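Side-chain contacts in glypican-1 (Homo sapiens, PDB 4YWT), which carries heparan sulfate chains at the cell surface, through which it binds alpha-4(V) collagen and participates in Schwann cell myelination: residues C68-E71 / M72-L76; V249-L252 / V253-H257. The protein carries 3 engineered substitutions. All blocks are in the same frame, centred on the assembly; numbering follows the deposited sequence.

In the fold
Both contacts lie in the cysteine-rich end of the elongated, largely helical glypican core, about 41 Å (interaction 1) and 35 Å (interaction 2) from the centre of the chain. Their own centres are 11 Å apart and they touch directly: Leu76 O lies 3.2 Å from Tyr254 CD2, and Leu76 C 3.8 Å from Met250 SD. A disulfide runs from Cys68 of interaction 1 to Cys258, just past the end of interaction 2, and another from Cys255 of interaction 2 to Cys61, a few residues before interaction 1. Helix 70-129, which starts in interaction 1, goes on to carry the glycosylated Asn115. Neither contact includes the calcium ligands Asp387 and Asp390.

Interaction 1. Residues C68-E71 / M72-L76; sequences CTSE and MEENL
Glu73 N donates to Thr69 O over 2.8 Å, the first of three successive backbone bonds that start the helix; Glu74 N to Ser70 O and Asn75 N to Glu71 O, each 2.9 Å, follow one residue apart. Ahead of them Thr69, the N-cap residue, and Met72 exchange two weak bonds. Met72 N gives a weak bond to Thr69 OG1, and Thr69 N in turn gives a weak one to Met72 SD at 3.4 Å, so a thioether takes the acceptor role at the third helical residue. The threonine torsion (chi1 64°) sets OG1 between its own N and carbonyl carbon, where it meets Met72 CG at 3.3 Å as well as the amide. The methionine bends at its last torsion (chi3 60°), bringing CE back over Cys68, 3.8 Å from SG. The same sulfur, linked to Cys258, also meets Leu76 CD1 at 4.0 Å, one helical turn farther on.

Two polar ends turn to the surrounding loops and helices. The extended Glu73 chain delivers its carboxylate to three backbone amides, OE2 to those of Ile60 and Cys61 and OE1 to that of Arg59, which probably favours the ionised form in this buried place. Asn75 ND2 is bonded to Tyr38 OH of helix 32-39, whose Val34 and Tyr38 also pack on Met72. The whole is a capping box with Thr69 as N-cap, opening the long helix 70-129 right beside a disulfide.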
loop_
_atom_site.group_PDB
_atom_site.type_symbol
_atom_site.label_atom_id
_atom_site.label_comp_id
_atom_site.label_asym_id
_atom_site.label_seq_id
_atom_site.Cartn_x
_atom_site.Cartn_y
_atom_site.Cartn_z
ATOM N N CYS A 68 -33.458 -14.370 26.553
ATOM C CA CYS A 68 -33.664 -13.614 25.322
ATOM C C CYS A 68 -34.955 -13.989 24.602
ATOM O O CYS A 68 -35.292 -15.167 24.483
ATOM C CB CYS A 68 -32.478 -13.813 24.374
ATOM S SG CYS A 68 -30.956 -12.986 24.885
ATOM N N THR A 69 -35.673 -12.976 24.126
ATOM C CA THR A 69 -36.825 -13.195 23.262
ATOM C C THR A 69 -36.389 -13.049 21.810
ATOM O O THR A 69 -35.215 -12.799 21.534
ATOM C CB THR A 69 -37.974 -12.213 23.569
ATOM O OG1 THR A 69 -37.556 -10.872 23.284
ATOM C CG2 THR A 69 -38.392 -12.317 25.029
ATOM N N SER A 70 -37.329 -13.212 20.884
ATOM C CA SER A 70 -37.035 -13.088 19.459
ATOM C C SER A 70 -36.500 -11.697 19.126
ATOM O O SER A 70 -35.471 -11.556 18.459
ATOM C CB SER A 70 -38.284 -13.389 18.628
ATOM O OG SER A 70 -37.984 -13.411 17.243
ATOM N N GLU A 71 -37.206 -10.676 19.605
ATOM C CA GLU A 71 -36.796 -9.291 19.415
ATOM C C GLU A 71 -35.411 -9.050 20.007
ATOM O O GLU A 71 -34.579 -8.366 19.406
ATOM C CB GLU A 71 -37.814 -8.339 20.045
ATOM C CG GLU A 71 -39.178 -8.354 19.368
ATOM C CD GLU A 71 -40.265 -7.730 20.225
ATOM O OE1 GLU A 71 -39.946 -6.827 21.027
ATOM O OE2 GLU A 71 -41.438 -8.138 20.094
ATOM N N MET A 72 -35.169 -9.622 21.182
ATOM C CA MET A 72 -33.874 -9.507 21.842
ATOM C C MET A 72 -32.763 -10.142 21.014
ATOM O O MET A 72 -31.716 -9.532 20.798
ATOM C CB MET A 72 -33.915 -10.150 23.230
ATOM C CG MET A 72 -34.785 -9.419 24.237
ATOM S SD MET A 72 -34.729 -10.187 25.867
ATOM C CE MET A 72 -32.980 -10.061 26.237
ATOM N N GLU A 73 -33.001 -11.367 20.555
ATOM C CA GLU A 73 -32.016 -12.101 19.768
ATOM C C GLU A 73 -31.678 -11.353 18.483
ATOM O O GLU A 73 -30.503 -11.184 18.141
ATOM C CB GLU A 73 -32.529 -13.508 19.444
ATOM C CG GLU A 73 -31.427 -14.533 19.203
ATOM C CD GLU A 73 -31.946 -15.814 18.576
ATOM O OE1 GLU A 73 -33.019 -15.774 17.938
ATOM O OE2 GLU A 73 -31.283 -16.862 18.723
ATOM N N GLU A 74 -32.712 -10.901 17.779
ATOM C CA GLU A 74 -32.528 -10.144 16.544
ATOM C C GLU A 74 -31.747 -8.854 16.789
ATOM O O GLU A 74 -30.776 -8.559 16.082
ATOM C CB GLU A 74 -33.882 -9.827 15.905
ATOM C CG GLU A 74 -34.578 -11.034 15.294
ATOM C CD GLU A 74 -35.944 -10.696 14.728
ATOM O OE1 GLU A 74 -36.475 -9.613 15.055
ATOM O OE2 GLU A 74 -36.486 -11.511 13.952
ATOM N N ASN A 75 -32.172 -8.095 17.796
ATOM C CA ASN A 75 -31.513 -6.842 18.154
ATOM C C ASN A 75 -30.032 -7.031 18.476
ATOM O O ASN A 75 -29.179 -6.289 17.983
ATOM C CB ASN A 75 -32.221 -6.190 19.342
ATOM C CG ASN A 75 -33.503 -5.484 18.942
ATOM O OD1 ASN A 75 -33.626 -4.982 17.825
ATOM N ND2 ASN A 75 -34.464 -5.436 19.857
ATOM N N LEU A 76 -29.734 -8.029 19.301
ATOM C CA LEU A 76 -28.356 -8.322 19.677
ATOM C C LEU A 76 -27.537 -8.789 18.475
ATOM O O LEU A 76 -26.346 -8.486 18.372
ATOM C CB LEU A 76 -28.318 -9.373 20.788
ATOM C CG LEU A 76 -28.797 -8.894 22.159
ATOM C CD1 LEU A 76 -28.832 -10.046 23.152
ATOM C CD2 LEU A 76 -27.913 -7.767 22.673
#

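Interaction 2. Residues V249-L252 / V253-H257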
loop_
_atom_site.group_PDB
_atom_site.type_symbol
_atom_site.label_atom_id
_atom_site.label_comp_id
_atom_site.label_asym_id
_atom_site.label_seq_id
_atom_site.Cartn_x
_atom_site.Cartn_y
_atom_site.Cartn_z
ATOM N N VAL A 249 -21.373 -14.623 14.427
ATOM C CA VAL A 249 -20.905 -13.551 15.295
ATOM C C VAL A 249 -21.882 -13.344 16.444
ATOM O O VAL A 249 -21.469 -13.125 17.584
ATOM C CB VAL A 249 -20.714 -12.233 14.513
ATOM C CG1 VAL A 249 -20.591 -11.049 15.460
ATOM C CG2 VAL A 249 -19.488 -12.328 13.623
ATOM N N MET A 250 -23.176 -13.423 16.146
ATOM C CA MET A 250 -24.189 -13.371 17.194
ATOM C C MET A 250 -23.971 -14.501 18.195
ATOM O O MET A 250 -24.037 -14.293 19.406
ATOM C CB MET A 250 -25.598 -13.455 16.605
ATOM C CG MET A 250 -26.679 -13.700 17.648
ATOM S SD MET A 250 -26.633 -12.492 18.986
ATOM C CE MET A 250 -27.726 -13.257 20.180
ATOM N N LYS A 251 -23.701 -15.695 17.677
ATOM C CA LYS A 251 -23.422 -16.850 18.520
ATOM C C LYS A 251 -22.155 -16.628 19.336
ATOM O O LYS A 251 -22.074 -17.012 20.503
ATOM C CB LYS A 251 -23.291 -18.114 17.668
ATOM C CG LYS A 251 -23.103 -19.393 18.468
ATOM C CD LYS A 251 -23.602 -20.604 17.693
ATOM C CE LYS A 251 -23.525 -21.872 18.530
ATOM N NZ LYS A 251 -22.120 -22.306 18.764
ATOM N N LEU A 252 -21.171 -15.994 18.709
ATOM C CA LEU A 252 -19.887 -15.725 19.342
ATOM C C LEU A 252 -19.992 -14.760 20.519
ATOM O O LEU A 252 -19.401 -14.988 21.574
ATOM C CB LEU A 252 -18.904 -15.163 18.312
ATOM C CG LEU A 252 -17.540 -14.731 18.851
ATOM C CD1 LEU A 252 -16.733 -15.945 19.279
ATOM C CD2 LEU A 252 -16.778 -13.905 17.821
ATOM N N VAL A 253 -20.750 -13.684 20.336
ATOM C CA VAL A 253 -20.725 -12.570 21.276
ATOM C C VAL A 253 -21.839 -12.606 22.324
ATOM O O VAL A 253 -21.563 -12.608 23.524
ATOM C CB VAL A 253 -20.807 -11.223 20.530
ATOM C CG1 VAL A 253 -20.741 -10.067 21.513
ATOM C CG2 VAL A 253 -19.689 -11.114 19.504
ATOM N N TYR A 254 -23.090 -12.632 21.875
ATOM C CA TYR A 254 -24.214 -12.398 22.777
ATOM C C TYR A 254 -25.028 -13.640 23.125
ATOM O O TYR A 254 -25.991 -13.556 23.886
ATOM C CB TYR A 254 -25.136 -11.337 22.178
ATOM C CG TYR A 254 -24.494 -9.973 22.106
ATOM C CD1 TYR A 254 -23.877 -9.418 23.221
ATOM C CD2 TYR A 254 -24.483 -9.249 20.923
ATOM C CE1 TYR A 254 -23.281 -8.174 23.162
ATOM C CE2 TYR A 254 -23.888 -8.004 20.853
ATOM C CZ TYR A 254 -23.288 -7.472 21.975
ATOM O OH TYR A 254 -22.693 -6.233 21.909
ATOM N N CYS A 255 -24.651 -14.793 22.581
ATOM C CA CYS A 255 -25.327 -16.032 22.945
ATOM C C CYS A 255 -24.918 -16.471 24.347
ATOM O O CYS A 255 -25.630 -17.235 25.000
ATOM C CB CYS A 255 -25.035 -17.138 21.932
ATOM S SG CYS A 255 -26.221 -17.205 20.569
ATOM N N ALA A 256 -23.768 -15.984 24.803
ATOM C CA ALA A 256 -23.347 -16.196 26.181
ATOM C C ALA A 256 -24.334 -15.510 27.114
ATOM O O ALA A 256 -24.739 -16.068 28.135
ATOM C CB ALA A 256 -21.940 -15.667 26.401
ATOM N N HIS A 257 -24.720 -14.294 26.746
ATOM C CA HIS A 257 -25.695 -13.526 27.506
ATOM C C HIS A 257 -27.036 -14.249 27.541
ATOM O O HIS A 257 -27.642 -14.406 28.600
ATOM C CB HIS A 257 -25.872 -12.126 26.907
ATOM C CG HIS A 257 -24.628 -11.291 26.927
ATOM N ND1 HIS A 257 -23.386 -11.789 26.596
ATOM C CD2 HIS A 257 -24.439 -9.985 27.233
ATOM C CE1 HIS A 257 -22.486 -10.828 26.701
ATOM N NE2 HIS A 257 -23.098 -9.724 27.087
#
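Met250 and Tyr254 cross at about a right angle one helical turn apart, with SD against Tyr254 CB at 3.7 Å and CE nearly as close. Met250 CG points away from the backbone N (chi1 168°), and the chain then folds at the second torsion (chi2 54°), which carries the thioether round to the tyrosine; SD sits at the edge of the ring, near its plane, and not over a face. One face of that ring is taken instead by Val253, whose CG1 lies 3.4 Å above the plane over the centre. Farther along, the rim of the tyrosine meets the next aromatic ring: Tyr254 CD1 stands 3.9 Å above the plane of the His257 imidazole, over its centre, while His257 NE2 lies in the plane of the phenol.

Val249 and Val253 are laid alongside, pointing the same way, CG1 of the former 4.1 Å from CG2 of the latter. Cys255 faces the preceding turn, its CB 3.3 Å from Lys251 O and its SG 3.5 Å from Lys251 CA. The backbone changes its pattern here: after the bond from Val253 N to Val249 O (2.9 Å), Met250 O accepts from Tyr254 N and, weakly, from Cys255 N, at the junction between helix 243-253 and the short helix 255-258.

Tyr254 OH bonds to Lys41 NZ, and Cys255 is joined to Cys61 by a disulfide. Helix 70-129 packs on Val249 and Tyr254 through Ser80, helix 268-278 meets Leu252 through Tyr270 and Cys271, and Trp415 of strand 414-415 lies against Cys255 and Ala256 while its NE1 bonds to Lys251 O.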